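Local coordinates for protein 4'-phospho-dehydrooxetanocin synthase (Bacillus megaterium, PDB 5UL3) that catalyses the oxidative ring contraction of dAMP to an oxetane aldehyde in oxetanocin A biosynthesis, using cobalamin, a [4Fe-4S] cluster and S-adenosylmethionine, at residues N124-I128 against G188-A193; Q177-I181 against L248-L252; I181-F187 against I213-I219; L234-K239 against G263-V267. All blocks are in the same frame, centred on the assembly; numbering follows the deposited sequence.

Contact 1 (N124-I128 against G188-A193); sequences NLCVI and GQKKLA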
loop_
_atom_site.group_PDB
_atom_site.type_symbol
_atom_site.label_atom_id
_atom_site.label_comp_id
_atom_site.label_asym_id
_atom_site.label_seq_id
_atom_site.Cartn_x
_atom_site.Cartn_y
_atom_site.Cartn_z
ATOM N N ASN A 124 6.001 13.260 -4.845
ATOM C CA ASN A 124 6.098 11.821 -4.608
ATOM C C ASN A 124 7.261 11.262 -5.425
ATOM O O ASN A 124 7.249 11.368 -6.654
ATOM C CB ASN A 124 4.810 11.097 -5.005
ATOM C CG ASN A 124 4.910 9.591 -4.760
ATOM O OD1 ASN A 124 5.455 9.175 -3.743
ATOM N ND2 ASN A 124 4.421 8.783 -5.700
ATOM N N LEU A 125 8.250 10.670 -4.755
ATOM C CA LEU A 125 9.364 10.074 -5.485
ATOM C C LEU A 125 8.992 8.687 -5.996
ATOM O O LEU A 125 8.071 8.036 -5.498
ATOM C CB LEU A 125 10.622 9.989 -4.613
ATOM C CG LEU A 125 11.025 11.261 -3.875
ATOM C CD1 LEU A 125 12.402 11.114 -3.241
ATOM C CD2 LEU A 125 10.951 12.483 -4.782
ATOM N N CYS A 126 9.727 8.237 -7.015
ATOM C CA CYS A 126 9.495 6.928 -7.613
ATOM C C CYS A 126 10.737 6.535 -8.397
ATOM O O CYS A 126 11.254 7.342 -9.176
ATOM C CB CYS A 126 8.279 6.936 -8.551
ATOM S SG CYS A 126 7.824 5.265 -9.200
ATOM N N VAL A 127 11.213 5.314 -8.179
ATOM C CA VAL A 127 12.210 4.703 -9.056
ATOM C C VAL A 127 11.406 3.973 -10.127
ATOM O O VAL A 127 10.929 2.861 -9.905
ATOM C CB VAL A 127 13.145 3.768 -8.290
ATOM C CG1 VAL A 127 14.225 3.205 -9.214
ATOM C CG2 VAL A 127 13.780 4.496 -7.114
ATOM N N ILE A 128 11.200 4.626 -11.275
ATOM C CA ILE A 128 10.237 4.096 -12.237
ATOM C C ILE A 128 10.706 2.790 -12.866
ATOM O O ILE A 128 9.879 2.043 -13.405
ATOM C CB ILE A 128 9.906 5.121 -13.339
ATOM C CG1 ILE A 128 11.180 5.736 -13.918
ATOM C CG2 ILE A 128 8.961 6.194 -12.807
ATOM C CD1 ILE A 128 10.893 6.790 -14.968
ATOM N N GLY A 188 13.934 2.442 -0.768
ATOM C CA GLY A 188 14.735 2.432 -1.976
ATOM C C GLY A 188 14.953 3.782 -2.614
ATOM O O GLY A 188 15.564 3.849 -3.691
ATOM N N GLN A 189 14.474 4.861 -1.998
ATOM C CA GLN A 189 14.507 6.179 -2.616
ATOM C C GLN A 189 15.527 7.117 -1.980
ATOM O O GLN A 189 15.481 8.320 -2.252
ATOM C CB GLN A 189 13.111 6.812 -2.561
ATOM C CG GLN A 189 12.083 6.077 -3.408
ATOM C CD GLN A 189 10.666 6.576 -3.197
ATOM O OE1 GLN A 189 10.416 7.462 -2.376
ATOM N NE2 GLN A 189 9.732 6.014 -3.951
ATOM N N LYS A 190 16.429 6.611 -1.130
ATOM C CA LYS A 190 17.424 7.481 -0.504
ATOM C C LYS A 190 18.238 8.246 -1.544
ATOM O O LYS A 190 18.395 9.469 -1.448
ATOM C CB LYS A 190 18.378 6.682 0.379
ATOM C CG LYS A 190 19.586 7.533 0.796
ATOM C CD LYS A 190 20.770 6.716 1.268
ATOM C CE LYS A 190 21.976 7.613 1.544
ATOM N NZ LYS A 190 23.217 6.818 1.786
ATOM N N LYS A 191 18.800 7.529 -2.523
ATOM C CA LYS A 191 19.659 8.162 -3.523
ATOM C C LYS A 191 18.899 9.215 -4.329
ATOM O O LYS A 191 19.400 10.325 -4.546
ATOM C CB LYS A 191 20.255 7.079 -4.434
ATOM C CG LYS A 191 20.912 7.581 -5.713
ATOM C CD LYS A 191 21.465 6.411 -6.521
ATOM C CE LYS A 191 22.009 6.862 -7.869
ATOM N NZ LYS A 191 22.529 5.713 -8.670
ATOM N N LEU A 192 17.672 8.899 -4.747
ATOM C CA LEU A 192 16.822 9.867 -5.436
ATOM C C LEU A 192 16.524 11.083 -4.559
ATOM O O LEU A 192 16.587 12.234 -5.015
ATOM C CB LEU A 192 15.530 9.169 -5.850
ATOM C CG LEU A 192 14.546 9.767 -6.824
ATOM C CD1 LEU A 192 15.269 10.154 -8.099
ATOM C CD2 LEU A 192 13.528 8.692 -7.111
ATOM N N ALA A 193 16.176 10.843 -3.290
ATOM C CA ALA A 193 15.909 11.941 -2.371
ATOM C C ALA A 193 17.123 12.850 -2.222
ATOM O O ALA A 193 16.992 14.078 -2.241
ATOM C CB ALA A 193 15.496 11.391 -0.998
HETATM O O HOH W 1 7.511 7.844 -2.556
HETATM O O HOH W 2 10.116 3.859 -5.868
#
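The N-cap residue and first turn of a helix receive the loop 124-128 with three side chains, those of Gln189, Leu192 and Ala193. Leu125 (chi1 m, chi2 t) extends toward that turn, bringing its CD1 3.8 Å from Ala193 CB and its CB 4.0 Å from Leu192 CD2. Leu192, chi1 t and chi2 p, uses the same CD2 to touch Val127 CG2 at 4.2 Å and the carbonyl Cys126 O at 3.4 Å, so one methyl fills the space between the two loop side chains. Gln189 extends (m, t) toward the loop. Two waters link its amide to the loop: water 2 accepts from Gln189 NE2 and Val127 N, 2.9 Å from each, while water 1 lies 2.7 Å from Asn124 OD1 and 2.9 Å from Gln189 OE1; OE1 also accepts from Asn186 N. Within the cobalamin-binding Rossmann domain, the contact joins the loop leaving strand 119-124 to the start of helix 190-205, which follows the neighbouring strand 180-184; Met160 also touches Leu192.

Contact 2 (Q177-I181 against L248-L252); sequences QPDII and LIKML. With EDO (1,2-ethanediol), chain R.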
loop_
_atom_site.group_PDB
_atom_site.type_symbol
_atom_site.label_atom_id
_atom_site.label_comp_id
_atom_site.label_asym_id
_atom_site.label_seq_id
_atom_site.Cartn_x
_atom_site.Cartn_y
_atom_site.Cartn_z
ATOM N N GLN A 177 7.607 28.632 -7.359
ATOM C CA GLN A 177 8.108 29.406 -6.225
ATOM C C GLN A 177 7.386 29.062 -4.917
ATOM O O GLN A 177 6.783 29.932 -4.281
ATOM C CB GLN A 177 8.019 30.899 -6.513
ATOM C CG GLN A 177 9.023 31.337 -7.566
ATOM C CD GLN A 177 10.439 31.130 -7.082
ATOM O OE1 GLN A 177 10.782 31.515 -5.963
ATOM N NE2 GLN A 177 11.266 30.506 -7.908
ATOM N N PRO A 178 7.429 27.804 -4.498
ATOM C CA PRO A 178 6.688 27.402 -3.293
ATOM C C PRO A 178 7.313 27.977 -2.031
ATOM O O PRO A 178 8.507 28.265 -1.966
ATOM C CB PRO A 178 6.799 25.872 -3.312
ATOM C CG PRO A 178 8.089 25.607 -4.035
ATOM C CD PRO A 178 8.189 26.690 -5.088
ATOM N N ASP A 179 6.476 28.117 -1.000
ATOM C CA ASP A 179 6.969 28.482 0.321
ATOM C C ASP A 179 7.400 27.284 1.146
ATOM O O ASP A 179 8.247 27.424 2.032
ATOM C CB ASP A 179 5.888 29.250 1.076
ATOM C CG ASP A 179 5.415 30.448 0.303
ATOM O OD1 ASP A 179 6.287 31.227 -0.129
ATOM O OD2 ASP A 179 4.205 30.568 0.048
ATOM N N ILE A 180 6.823 26.116 0.881
ATOM C CA ILE A 180 7.189 24.871 1.549
ATOM C C ILE A 180 7.335 23.816 0.471
ATOM O O ILE A 180 6.463 23.702 -0.398
ATOM C CB ILE A 180 6.130 24.425 2.577
ATOM C CG1 ILE A 180 5.971 25.479 3.687
ATOM C CG2 ILE A 180 6.556 23.081 3.231
ATOM C CD1 ILE A 180 4.701 25.290 4.520
ATOM N N ILE A 181 8.425 23.049 0.514
ATOM C CA ILE A 181 8.619 21.938 -0.403
ATOM C C ILE A 181 8.670 20.671 0.434
ATOM O O ILE A 181 9.403 20.616 1.426
ATOM C CB ILE A 181 9.906 22.084 -1.236
ATOM C CG1 ILE A 181 9.829 23.349 -2.109
ATOM C CG2 ILE A 181 10.117 20.848 -2.110
ATOM C CD1 ILE A 181 11.159 23.712 -2.747
ATOM N N LEU A 248 3.586 23.996 9.884
ATOM C CA LEU A 248 4.635 24.678 9.126
ATOM C C LEU A 248 4.099 25.942 8.467
ATOM O O LEU A 248 4.822 26.939 8.353
ATOM C CB LEU A 248 5.217 23.746 8.071
ATOM C CG LEU A 248 6.045 22.584 8.621
ATOM C CD1 LEU A 248 6.516 21.726 7.473
ATOM C CD2 LEU A 248 7.223 23.125 9.410
ATOM N N ILE A 249 2.838 25.911 8.044
ATOM C CA ILE A 249 2.193 27.095 7.480
ATOM C C ILE A 249 2.034 28.160 8.555
ATOM O O ILE A 249 2.306 29.342 8.325
ATOM C CB ILE A 249 0.848 26.703 6.848
ATOM C CG1 ILE A 249 1.079 25.874 5.574
ATOM C CG2 ILE A 249 -0.023 27.923 6.557
ATOM C CD1 ILE A 249 -0.172 25.166 5.080
ATOM N N LYS A 250 1.609 27.758 9.755
ATOM C CA LYS A 250 1.580 28.720 10.854
ATOM C C LYS A 250 2.975 29.271 11.138
ATOM O O LYS A 250 3.137 30.475 11.375
ATOM C CB LYS A 250 0.981 28.077 12.109
ATOM C CG LYS A 250 -0.482 27.704 11.947
ATOM C CD LYS A 250 -0.945 26.813 13.113
ATOM C CE LYS A 250 -1.584 27.608 14.226
ATOM N NZ LYS A 250 -3.068 27.662 14.044
ATOM N N MET A 251 3.998 28.411 11.125
ATOM C CA MET A 251 5.350 28.900 11.386
ATOM C C MET A 251 5.793 29.892 10.313
ATOM O O MET A 251 6.480 30.877 10.612
ATOM C CB MET A 251 6.330 27.739 11.476
ATOM C CG MET A 251 7.717 28.162 11.910
ATOM S SD MET A 251 8.852 26.782 12.049
ATOM C CE MET A 251 9.151 26.394 10.338
ATOM N N LEU A 252 5.407 29.643 9.055
ATOM C CA LEU A 252 5.658 30.599 7.980
ATOM C C LEU A 252 5.143 31.982 8.325
ATOM O O LEU A 252 5.772 32.989 7.980
ATOM C CB LEU A 252 4.980 30.137 6.698
ATOM C CG LEU A 252 5.757 29.440 5.610
ATOM C CD1 LEU A 252 4.812 29.377 4.414
ATOM C CD2 LEU A 252 7.051 30.194 5.298
HETATM C C1 EDO R . 10.500 29.816 9.288
HETATM O O1 EDO R . 10.063 30.525 8.124
HETATM C C2 EDO R . 10.661 30.803 10.441
HETATM O O2 EDO R . 9.577 31.744 10.412
#
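A single methyl group does most of the joining here: Ile180 CD1, at the tip of a side chain in the m, t rotamer, lies 3.9 Å from Leu248 CB, 3.8 Å from Ile249 CG1 and 4.1 Å from Leu252 CD1. Leu248 and Leu252 point toward the strand, one turn apart and linked by the backbone hydrogen bond from Leu252 N to Leu248 O (2.9 Å), and Ile249 reaches in from the side. The backbones stay well separated, with CA atoms 8.0 Å apart for Ile180 and Leu248, as suits a helix laid over a sheet. This is the alpha/beta layering of the Rossmann-fold cobalamin domain: strand 180-184 belongs to the central sheet, and helix 242-252 packs on it, Leu248 also touching Thr214 and Leu252 touching Ile212 of the adjacent strand. Just before the strand, Asp179 CB meets Leu252 CD1 at 3.5 Å. The carboxylate of Asp179 is occupied by Thr119, whose backbone N donates to OD2. A 1,2-ethanediol molecule, probably from the crystallisation liquor, donates from its O2 to Met251 O at 3.2 Å.

Contact 3 (I181-F187 against I213-I219); sequences IGLSVNF and ITVGNVI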
loop_
_atom_site.group_PDB
_atom_site.type_symbol
_atom_site.label_atom_id
_atom_site.label_comp_id
_atom_site.label_asym_id
_atom_site.label_seq_id
_atom_site.Cartn_x
_atom_site.Cartn_y
_atom_site.Cartn_z
ATOM N N ILE A 181 8.425 23.049 0.514
ATOM C CA ILE A 181 8.619 21.938 -0.403
ATOM C C ILE A 181 8.670 20.671 0.434
ATOM O O ILE A 181 9.403 20.616 1.426
ATOM C CB ILE A 181 9.906 22.084 -1.236
ATOM C CG1 ILE A 181 9.829 23.349 -2.109
ATOM C CG2 ILE A 181 10.117 20.848 -2.110
ATOM C CD1 ILE A 181 11.159 23.712 -2.747
ATOM N N GLY A 182 7.896 19.672 0.047
ATOM C CA GLY A 182 7.905 18.396 0.746
ATOM C C GLY A 182 8.161 17.246 -0.200
ATOM O O GLY A 182 7.565 17.170 -1.275
ATOM N N LEU A 183 9.037 16.332 0.224
ATOM C CA LEU A 183 9.287 15.093 -0.501
ATOM C C LEU A 183 8.781 13.910 0.315
ATOM O O LEU A 183 9.077 13.805 1.510
ATOM C CB LEU A 183 10.778 14.891 -0.792
ATOM C CG LEU A 183 11.605 16.058 -1.330
ATOM C CD1 LEU A 183 13.036 15.552 -1.627
ATOM C CD2 LEU A 183 10.939 16.657 -2.585
ATOM N N SER A 184 8.048 13.014 -0.339
ATOM C CA SER A 184 7.687 11.726 0.251
ATOM C C SER A 184 8.764 10.708 -0.134
ATOM O O SER A 184 8.964 10.435 -1.325
ATOM C CB SER A 184 6.306 11.293 -0.246
ATOM O OG SER A 184 5.816 10.176 0.486
ATOM N N VAL A 185 9.457 10.161 0.863
ATOM C CA VAL A 185 10.663 9.359 0.661
ATOM C C VAL A 185 10.367 7.949 1.163
ATOM O O VAL A 185 10.211 7.733 2.370
ATOM C CB VAL A 185 11.881 9.946 1.388
ATOM C CG1 VAL A 185 13.116 9.076 1.137
ATOM C CG2 VAL A 185 12.135 11.384 0.945
ATOM N N ASN A 186 10.292 6.998 0.244
ATOM C CA ASN A 186 9.901 5.629 0.522
ATOM C C ASN A 186 11.102 4.701 0.375
ATOM O O ASN A 186 12.193 5.131 -0.007
ATOM C CB ASN A 186 8.769 5.213 -0.414
ATOM C CG ASN A 186 7.733 4.392 0.292
ATOM O OD1 ASN A 186 8.061 3.604 1.178
ATOM N ND2 ASN A 186 6.473 4.596 -0.058
ATOM N N PHE A 187 10.883 3.418 0.704
ATOM C CA PHE A 187 11.906 2.385 0.546
ATOM C C PHE A 187 12.604 2.491 -0.802
ATOM O O PHE A 187 11.954 2.588 -1.848
ATOM C CB PHE A 187 11.282 0.992 0.672
ATOM C CG PHE A 187 10.773 0.674 2.047
ATOM C CD1 PHE A 187 11.653 0.289 3.051
ATOM C CD2 PHE A 187 9.420 0.748 2.340
ATOM C CE1 PHE A 187 11.196 -0.004 4.324
ATOM C CE2 PHE A 187 8.954 0.443 3.625
ATOM C CZ PHE A 187 9.847 0.065 4.607
ATOM N N ILE A 213 11.932 23.334 3.805
ATOM C CA ILE A 213 12.080 22.018 3.188
ATOM C C ILE A 213 11.732 20.963 4.229
ATOM O O ILE A 213 12.251 20.998 5.352
ATOM C CB ILE A 213 13.508 21.795 2.663
ATOM C CG1 ILE A 213 13.952 22.981 1.803
ATOM C CG2 ILE A 213 13.577 20.513 1.850
ATOM C CD1 ILE A 213 13.089 23.196 0.580
ATOM N N THR A 214 10.873 20.018 3.857
ATOM C CA THR A 214 10.540 18.918 4.752
ATOM C C THR A 214 10.500 17.613 3.960
ATOM O O THR A 214 10.253 17.610 2.752
ATOM C CB THR A 214 9.205 19.190 5.497
ATOM O OG1 THR A 214 8.895 18.092 6.370
ATOM C CG2 THR A 214 8.038 19.408 4.542
ATOM N N VAL A 215 10.786 16.497 4.634
ATOM C CA VAL A 215 10.616 15.184 4.022
ATOM C C VAL A 215 9.755 14.367 4.972
ATOM O O VAL A 215 9.767 14.587 6.186
ATOM C CB VAL A 215 11.940 14.440 3.732
ATOM C CG1 VAL A 215 12.734 15.121 2.574
ATOM C CG2 VAL A 215 12.781 14.321 4.998
ATOM N N GLY A 216 8.999 13.429 4.408
ATOM C CA GLY A 216 8.146 12.574 5.221
ATOM C C GLY A 216 8.127 11.160 4.688
ATOM O O GLY A 216 8.893 10.825 3.772
ATOM N N ASN A 217 7.210 10.352 5.225
ATOM C CA ASN A 217 7.122 8.911 5.003
ATOM C C ASN A 217 8.220 8.173 5.775
ATOM O O ASN A 217 9.017 8.777 6.505
ATOM C CB ASN A 217 7.154 8.543 3.517
ATOM C CG ASN A 217 6.233 7.369 3.179
ATOM O OD1 ASN A 217 5.935 6.527 4.038
ATOM N ND2 ASN A 217 5.779 7.313 1.928
ATOM N N VAL A 218 8.241 6.850 5.634
ATOM C CA VAL A 218 8.847 6.000 6.661
ATOM C C VAL A 218 10.382 6.049 6.657
ATOM O O VAL A 218 11.008 5.883 7.712
ATOM C CB VAL A 218 8.336 4.558 6.493
ATOM C CG1 VAL A 218 8.811 3.975 5.177
ATOM C CG2 VAL A 218 8.751 3.702 7.699
ATOM N N ILE A 219 11.011 6.304 5.513
ATOM C CA ILE A 219 12.472 6.198 5.426
ATOM C C ILE A 219 13.157 7.296 6.245
ATOM O O ILE A 219 14.000 6.963 7.093
ATOM C CB ILE A 219 12.933 6.169 3.955
ATOM C CG1 ILE A 219 12.647 4.796 3.336
ATOM C CG2 ILE A 219 14.411 6.492 3.821
ATOM C CD1 ILE A 219 13.163 3.640 4.171
#
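Ile181, Leu183 and Val185 meet Ile213, Val215 and Ile219 in an apolar row: Ile181 CB lies 3.8 Å from Ile213 CD1, Leu183 CB 3.9 Å from Val215 CG1, and Val185 CG1 3.9 Å from Ile219 CG2. The two strands belong to a beta-alpha-beta unit of the Rossmann fold, in which helix 190-205 links strand 180-184 to strand 212-216; its Leu197 touches both Leu183 and Ile213. Beyond the strand ends Phe187 adds its ring to the cluster, with CD1 3.8 Å from Ile219 CD1 and CE2 3.9 Å from Val218 CG1. The strands run parallel, their axes 20° apart and 4.7 Å at closest approach, and are stitched by alternating bonds: Thr214 N to Ile181 O (2.9 Å), Leu183 N to Thr214 O (3.1 Å), Gly216 N to Leu183 O (2.9 Å) and Val185 N to Gly216 O (3.0 Å). The other face, with Gly182, Ser184, Thr214 and Gly216, lines the cobalamin pocket; the two glycines have no side chain to occupy it. Ser184 OG is hydrogen-bonded to the cofactor atom N3B, and Thr214 OG1 to Leu235 O. At the polar edge Asn217 reaches back across the strand ends: its ND2 donates to Ser184 OG at 3.2 Å, while its OD1 accepts from Val218 N at 2.8 Å.

Contact 4 (L234-K239 against G263-V267); sequences LLICDK and GISYV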
loop_
_atom_site.group_PDB
_atom_site.type_symbol
_atom_site.label_atom_id
_atom_site.label_comp_id
_atom_site.label_asym_id
_atom_site.label_seq_id
_atom_site.Cartn_x
_atom_site.Cartn_y
_atom_site.Cartn_z
ATOM N N LEU A 234 17.010 20.627 7.574
ATOM C CA LEU A 234 15.856 19.871 7.105
ATOM C C LEU A 234 14.916 19.545 8.265
ATOM O O LEU A 234 15.349 19.292 9.392
ATOM C CB LEU A 234 16.327 18.581 6.430
ATOM C CG LEU A 234 15.308 17.680 5.731
ATOM C CD1 LEU A 234 14.697 18.423 4.548
ATOM C CD2 LEU A 234 15.972 16.395 5.262
ATOM N N LEU A 235 13.616 19.552 7.981
ATOM C CA LEU A 235 12.603 19.169 8.959
ATOM C C LEU A 235 11.993 17.844 8.533
ATOM O O LEU A 235 11.534 17.713 7.398
ATOM C CB LEU A 235 11.517 20.238 9.070
ATOM C CG LEU A 235 11.990 21.665 9.357
ATOM C CD1 LEU A 235 10.804 22.600 9.430
ATOM C CD2 LEU A 235 12.820 21.732 10.631
ATOM N N ILE A 236 11.982 16.860 9.429
ATOM C CA ILE A 236 11.487 15.527 9.090
ATOM C C ILE A 236 10.127 15.327 9.745
ATOM O O ILE A 236 9.981 15.519 10.955
ATOM C CB ILE A 236 12.486 14.432 9.515
ATOM C CG1 ILE A 236 13.707 14.470 8.590
ATOM C CG2 ILE A 236 11.833 13.045 9.459
ATOM C CD1 ILE A 236 14.809 13.523 8.998
ATOM N N CYS A 237 9.132 14.948 8.942
ATOM C CA CYS A 237 7.813 14.610 9.461
ATOM C C CYS A 237 7.844 13.156 9.920
ATOM O O CYS A 237 8.027 12.247 9.099
ATOM C CB CYS A 237 6.735 14.810 8.393
ATOM S SG CYS A 237 5.075 14.300 8.938
ATOM N N ASP A 238 7.672 12.949 11.230
ATOM C CA ASP A 238 7.875 11.634 11.836
ATOM C C ASP A 238 6.717 10.680 11.583
ATOM O O ASP A 238 6.935 9.471 11.458
ATOM C CB ASP A 238 8.079 11.780 13.348
ATOM C CG ASP A 238 9.422 12.408 13.702
ATOM O OD1 ASP A 238 10.364 12.287 12.894
ATOM O OD2 ASP A 238 9.529 13.002 14.797
ATOM N N LYS A 239 5.488 11.189 11.522
ATOM C CA LYS A 239 4.323 10.320 11.393
ATOM C C LYS A 239 3.362 10.875 10.341
ATOM O O LYS A 239 3.732 11.003 9.170
ATOM C CB LYS A 239 3.636 10.159 12.757
ATOM C CG LYS A 239 4.534 9.372 13.747
ATOM C CD LYS A 239 4.261 9.740 15.181
ATOM C CE LYS A 239 5.289 9.036 16.093
ATOM N NZ LYS A 239 4.988 9.272 17.528
ATOM N N GLY A 263 4.697 17.050 15.298
ATOM C CA GLY A 263 5.184 15.820 14.680
ATOM C C GLY A 263 6.395 15.927 13.779
ATOM O O GLY A 263 6.471 15.219 12.761
ATOM N N ILE A 264 7.367 16.765 14.139
ATOM C CA ILE A 264 8.601 16.850 13.365
ATOM C C ILE A 264 9.804 16.531 14.243
ATOM O O ILE A 264 9.776 16.682 15.472
ATOM C CB ILE A 264 8.820 18.236 12.716
ATOM C CG1 ILE A 264 8.865 19.306 13.802
ATOM C CG2 ILE A 264 7.763 18.530 11.650
ATOM C CD1 ILE A 264 9.423 20.647 13.303
ATOM N N SER A 265 10.869 16.075 13.593
ATOM C CA SER A 265 12.189 15.993 14.198
ATOM C C SER A 265 13.122 16.948 13.465
ATOM O O SER A 265 13.026 17.109 12.244
ATOM C CB SER A 265 12.742 14.566 14.161
ATOM O OG SER A 265 12.598 13.988 12.880
ATOM N N TYR A 266 14.013 17.591 14.213
ATOM C CA TYR A 266 14.876 18.618 13.640
ATOM C C TYR A 266 16.101 18.793 14.525
ATOM O O TYR A 266 16.146 18.324 15.667
ATOM C CB TYR A 266 14.110 19.934 13.478
ATOM C CG TYR A 266 13.657 20.522 14.795
ATOM C CD1 TYR A 266 12.500 20.072 15.434
ATOM C CD2 TYR A 266 14.395 21.523 15.409
ATOM C CE1 TYR A 266 12.102 20.608 16.661
ATOM C CE2 TYR A 266 14.000 22.072 16.621
ATOM C CZ TYR A 266 12.862 21.611 17.242
ATOM O OH TYR A 266 12.492 22.173 18.443
ATOM N N VAL A 267 17.104 19.474 13.973
ATOM C CA VAL A 267 18.301 19.843 14.721
ATOM C C VAL A 267 18.084 21.247 15.269
ATOM O O VAL A 267 17.835 22.184 14.504
ATOM C CB VAL A 267 19.559 19.785 13.841
ATOM C CG1 VAL A 267 20.815 19.985 14.693
ATOM C CG2 VAL A 267 19.630 18.474 13.070
HETATM O O HOH W 3 16.931 20.217 11.187
HETATM O O HOH W 4 4.088 13.653 12.238
#
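The backbone of the antiparallel pair is well satisfied. Ile236 and Ser265 form a hydrogen-bonded pair, Ile236 N to Ser265 O at 3.0 Å and Ser265 N to Ile236 O at 2.8 Å, and Asp238 N donates to Gly263 O at 3.0 Å, flanking the non-hydrogen-bonded pair of Cys237 with Ile264. Gly263 O takes a second donor, water 4 at 2.9 Å, which in turn accepts from Lys239 N (2.9 Å). At the opposite end the strands part enough for water 3 to bridge them, 2.6 Å from Leu234 O and 2.9 Å from Val267 N. One side-chain bond is added: Ser265 OG donates to Asp238 OD1 at 2.8 Å, while OD2 of the same carboxylate has a weak hydrogen bond from His275. Asp238 O accepts from Ser221 and from His325, a cobalamin-binding residue. Apolar contact is slight, chiefly Leu235 CD2 to Tyr266 CB at 3.6 Å. Cys237 and Lys239 touch cobalamin at the strand's C-terminal end. Strand 235-237, last of the parallel run, has strand 212-216 on one edge and the reversed strand 264-267 on the other; helix 224-230 packs against Ile236, and helix 242-252 against Leu235, Cys237 and Ile264.

All four contacts lie in or beside the Rossmann-like cobalamin domain; contacts 2, 3 and 4 involve its sheet and are buried, while contact 1, at the strand ends, is partly buried. Contacts 3 and 4 both reach cobalamin. Val215 O to Cys237 N, a probable hydrogen bond between parallel strands, joins contact 3 to contact 4, whose own pair is antiparallel with bridging waters at both ends. Contact 2 shares Ile181 and strand 180-184 with contact 3 and lays helix 242-252 over the sheet by apolar contact alone; its Leu248 also meets Leu235 of contact 4. Contact 1 combines leucine packing with water bridges, and meets contact 3 where Leu125 CG lies 3.4 Å from Ser184 O.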